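Local coordinates for ULam111 (Flavobacterium sp., PDB 5WUT), which probably hydrolyses internal beta-1,3-glucosidic bonds of laminarin, as a laminarinase of glycosyl hydrolase family 16, at residues T65-T70 / A220-D225. Numbering follows the deposited sequence.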
ATOM      1  N   THR A  65     -19.648  34.024  -5.765  1.00 16.55           N
ATOM      2  CA  THR A  65     -20.142  32.858  -5.047  1.00 18.15           C
ATOM      3  C   THR A  65     -20.368  31.665  -5.968  1.00 15.22           C
ATOM      4  O   THR A  65     -20.988  30.683  -5.572  1.00 18.63           O
ATOM      5  CB  THR A  65     -21.451  33.137  -4.306  1.00 22.05           C
ATOM      6  OG1 THR A  65     -22.428  33.656  -5.218  1.00 21.45           O
ATOM      7  CG2 THR A  65     -21.219  34.117  -3.159  1.00 26.74           C
ATOM      8  N   GLN A  66     -19.882  31.763  -7.201  1.00 13.93           N
ATOM      9  CA  GLN A  66     -19.971  30.650  -8.141  1.00 15.24           C
ATOM     10  C   GLN A  66     -18.719  29.768  -8.091  1.00 12.62           C
ATOM     11  O   GLN A  66     -17.589  30.249  -8.179  1.00 14.08           O
ATOM     12  CB  GLN A  66     -20.209  31.162  -9.572  1.00 14.06           C
ATOM     13  CG  GLN A  66     -20.042  30.058 -10.645  1.00 14.15           C
ATOM     14  CD  GLN A  66     -20.780  30.355 -11.945  1.00 14.62           C
ATOM     15  OE1 GLN A  66     -20.184  30.386 -13.025  1.00 18.33           O
ATOM     16  NE2 GLN A  66     -22.082  30.508 -11.852  1.00 12.53           N
ATOM     17  N   TYR A  67     -18.940  28.471  -7.902  1.00 12.14           N
ATOM     18  CA  TYR A  67     -17.880  27.478  -7.959  1.00 12.69           C
ATOM     19  C   TYR A  67     -17.959  26.729  -9.276  1.00  9.81           C
ATOM     20  O   TYR A  67     -19.052  26.380  -9.703  1.00 13.06           O
ATOM     21  CB  TYR A  67     -18.012  26.493  -6.804  1.00 12.48           C
ATOM     22  CG  TYR A  67     -17.868  27.106  -5.434  1.00 13.33           C
ATOM     23  CD1 TYR A  67     -18.973  27.622  -4.768  1.00 13.43           C
ATOM     24  CD2 TYR A  67     -16.629  27.156  -4.799  1.00 12.26           C
ATOM     25  CE1 TYR A  67     -18.850  28.180  -3.517  1.00 13.86           C
ATOM     26  CE2 TYR A  67     -16.493  27.711  -3.525  1.00 14.11           C
ATOM     27  CZ  TYR A  67     -17.615  28.222  -2.896  1.00 17.03           C
ATOM     28  OH  TYR A  67     -17.500  28.764  -1.635  1.00 19.17           O
ATOM     29  N   THR A  68     -16.808  26.446  -9.887  1.00 10.71           N
ATOM     30  CA  THR A  68     -16.779  25.710 -11.151  1.00 10.64           C
ATOM     31  C   THR A  68     -15.693  24.635 -11.183  1.00 11.56           C
ATOM     32  O   THR A  68     -14.659  24.752 -10.529  1.00 10.88           O
ATOM     33  CB  THR A  68     -16.572  26.651 -12.359  1.00 12.33           C
ATOM     34  OG1 THR A  68     -15.450  27.509 -12.118  1.00 12.74           O
ATOM     35  CG2 THR A  68     -17.841  27.505 -12.611  1.00 12.01           C
ATOM     36  N   SER A  69     -15.940  23.605 -11.977  1.00 11.00           N
ATOM     37  CA  SER A  69     -14.993  22.506 -12.091  1.00 10.56           C
ATOM     38  C   SER A  69     -15.319  21.725 -13.355  1.00 11.58           C
ATOM     39  O   SER A  69     -16.067  22.219 -14.205  1.00 10.41           O
ATOM     40  CB  SER A  69     -15.045  21.621 -10.838  1.00 10.17           C
ATOM     41  OG  SER A  69     -13.929  20.725 -10.795  1.00 10.85           O
ATOM     42  N   THR A  70     -14.755  20.519 -13.471  1.00  8.98           N
ATOM     43  CA  THR A  70     -14.908  19.667 -14.654  1.00 10.57           C
ATOM     44  C   THR A  70     -15.380  18.280 -14.263  1.00  7.50           C
ATOM     45  O   THR A  70     -14.942  17.736 -13.231  1.00 10.66           O
ATOM     46  CB  THR A  70     -13.574  19.516 -15.425  1.00 10.97           C
ATOM     47  OG1 THR A  70     -13.003  20.808 -15.657  1.00 11.21           O
ATOM     48  CG2 THR A  70     -13.760  18.770 -16.769  1.00 11.68           C
ATOM     49  N   ALA A 220     -10.323  29.685   0.893  1.00 14.17           N
ATOM     50  CA  ALA A 220      -8.957  30.135   0.660  1.00 14.99           C
ATOM     51  C   ALA A 220      -8.172  29.154  -0.217  1.00 17.43           C
ATOM     52  O   ALA A 220      -7.118  29.507  -0.751  1.00 19.81           O
ATOM     53  CB  ALA A 220      -8.233  30.333   1.978  1.00 18.81           C
ATOM     54  N   ILE A 221      -8.673  27.929  -0.364  1.00 17.06           N
ATOM     55  CA  ILE A 221      -7.906  26.914  -1.094  1.00 16.41           C
ATOM     56  C   ILE A 221      -7.908  27.123  -2.610  1.00 15.49           C
ATOM     57  O   ILE A 221      -7.046  26.603  -3.308  1.00 16.42           O
ATOM     58  CB  ILE A 221      -8.411  25.457  -0.804  1.00 11.46           C
ATOM     59  CG1 ILE A 221      -9.747  25.147  -1.493  1.00 15.08           C
ATOM     60  CG2 ILE A 221      -8.468  25.188   0.693  1.00 15.73           C
ATOM     61  CD1 ILE A 221     -10.276  23.727  -1.191  1.00 15.34           C
ATOM     62  N   PHE A 222      -8.880  27.867  -3.121  1.00 14.80           N
ATOM     63  CA  PHE A 222      -9.058  27.977  -4.565  1.00 13.79           C
ATOM     64  C   PHE A 222      -8.089  28.977  -5.176  1.00 18.72           C
ATOM     65  O   PHE A 222      -7.814  30.016  -4.579  1.00 17.05           O
ATOM     66  CB  PHE A 222     -10.501  28.357  -4.886  1.00 15.64           C
ATOM     67  CG  PHE A 222     -11.490  27.352  -4.411  1.00 12.16           C
ATOM     68  CD1 PHE A 222     -11.605  26.132  -5.075  1.00 12.33           C
ATOM     69  CD2 PHE A 222     -12.258  27.577  -3.283  1.00 12.29           C
ATOM     70  CE1 PHE A 222     -12.506  25.168  -4.641  1.00 13.48           C
ATOM     71  CE2 PHE A 222     -13.160  26.621  -2.840  1.00 14.08           C
ATOM     72  CZ  PHE A 222     -13.276  25.409  -3.517  1.00 15.07           C
ATOM     73  N   PRO A 223      -7.585  28.681  -6.381  1.00 15.59           N
ATOM     74  CA  PRO A 223      -7.909  27.521  -7.225  1.00 14.42           C
ATOM     75  C   PRO A 223      -7.126  26.253  -6.867  1.00 15.91           C
ATOM     76  O   PRO A 223      -6.032  26.336  -6.328  1.00 15.17           O
ATOM     77  CB  PRO A 223      -7.534  28.010  -8.624  1.00 16.84           C
ATOM     78  CG  PRO A 223      -6.379  28.917  -8.384  1.00 18.52           C
ATOM     79  CD  PRO A 223      -6.685  29.624  -7.073  1.00 15.82           C
ATOM     80  N   GLN A 224      -7.699  25.088  -7.173  1.00 13.80           N
ATOM     81  CA  GLN A 224      -7.018  23.819  -6.916  1.00 13.11           C
ATOM     82  C   GLN A 224      -6.975  22.960  -8.166  1.00 11.16           C
ATOM     83  O   GLN A 224      -7.976  22.850  -8.874  1.00 12.14           O
ATOM     84  CB  GLN A 224      -7.721  23.059  -5.792  1.00 12.59           C
ATOM     85  CG  GLN A 224      -7.372  23.537  -4.383  1.00 13.52           C
ATOM     86  CD  GLN A 224      -5.892  23.380  -4.054  1.00 16.59           C
ATOM     87  OE1 GLN A 224      -5.264  22.375  -4.402  1.00 15.69           O
ATOM     88  NE2 GLN A 224      -5.329  24.372  -3.379  1.00 15.57           N
ATOM     89  N   ASP A 225      -5.824  22.325  -8.404  1.00 12.97           N
ATOM     90  CA  ASP A 225      -5.615  21.487  -9.581  1.00 12.73           C
ATOM     91  C   ASP A 225      -5.641  19.991  -9.249  1.00 11.39           C
ATOM     92  O   ASP A 225      -4.982  19.538  -8.304  1.00 13.44           O
ATOM     93  CB  ASP A 225      -4.268  21.789 -10.241  1.00 16.35           C
ATOM     94  CG  ASP A 225      -4.228  23.130 -10.951  1.00 16.93           C
ATOM     95  OD1 ASP A 225      -5.277  23.777 -11.121  1.00 20.34           O
ATOM     96  OD2 ASP A 225      -3.114  23.517 -11.364  1.00 21.91           O
TER
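Tyr67 and Phe222 make the whole contact between 65-70 and 220-225. Along 220-225, Ile221 is the first residue to take part. Its CG1 lies 3.8 Å above the plane of the Phe222 ring, over the ring centre, covering the face opposite Tyr67. Phe222 follows. Its side chain leaves the backbone toward 65-70, with CG beside the backbone N and anti to the carbonyl carbon (chi1 -61°), which sets the ring between Ile221 and Tyr67. The aromatic pair is an offset edge-to-face stack, with the edge of Tyr67 turned to the face of Phe222. The ring centroids are 5.5 Å apart and the planes meet at 62°. The closest atoms are Tyr67 CE2 and Phe222 CE2, at 3.6 Å. Tyr67 CD2 lies 4.0 Å from Phe222 CZ. The fold is the beta-jelly roll of family 16. Here the stack links the start of strand 66-80 to the loop that leads into strand 224-234. Ile208 touches both rings. Tyr67 OH is hydrogen-bonded to Asp219 OD1, just before 220-225, which probably holds the far end of the phenol in place. With an alanine in place of Tyr67, the Phe222 face would probably lose its edge partner and Asp219 this hydroxyl. A cis peptide bond precedes Pro223. After it the Gln224 side chain curls back, and its NE2 donates to Ile221 O at 2.8 Å. The amide oxygen, OE1, accepts from the backbone N of Val93, and Asp225 OD1 bonds to Thr59 OG1.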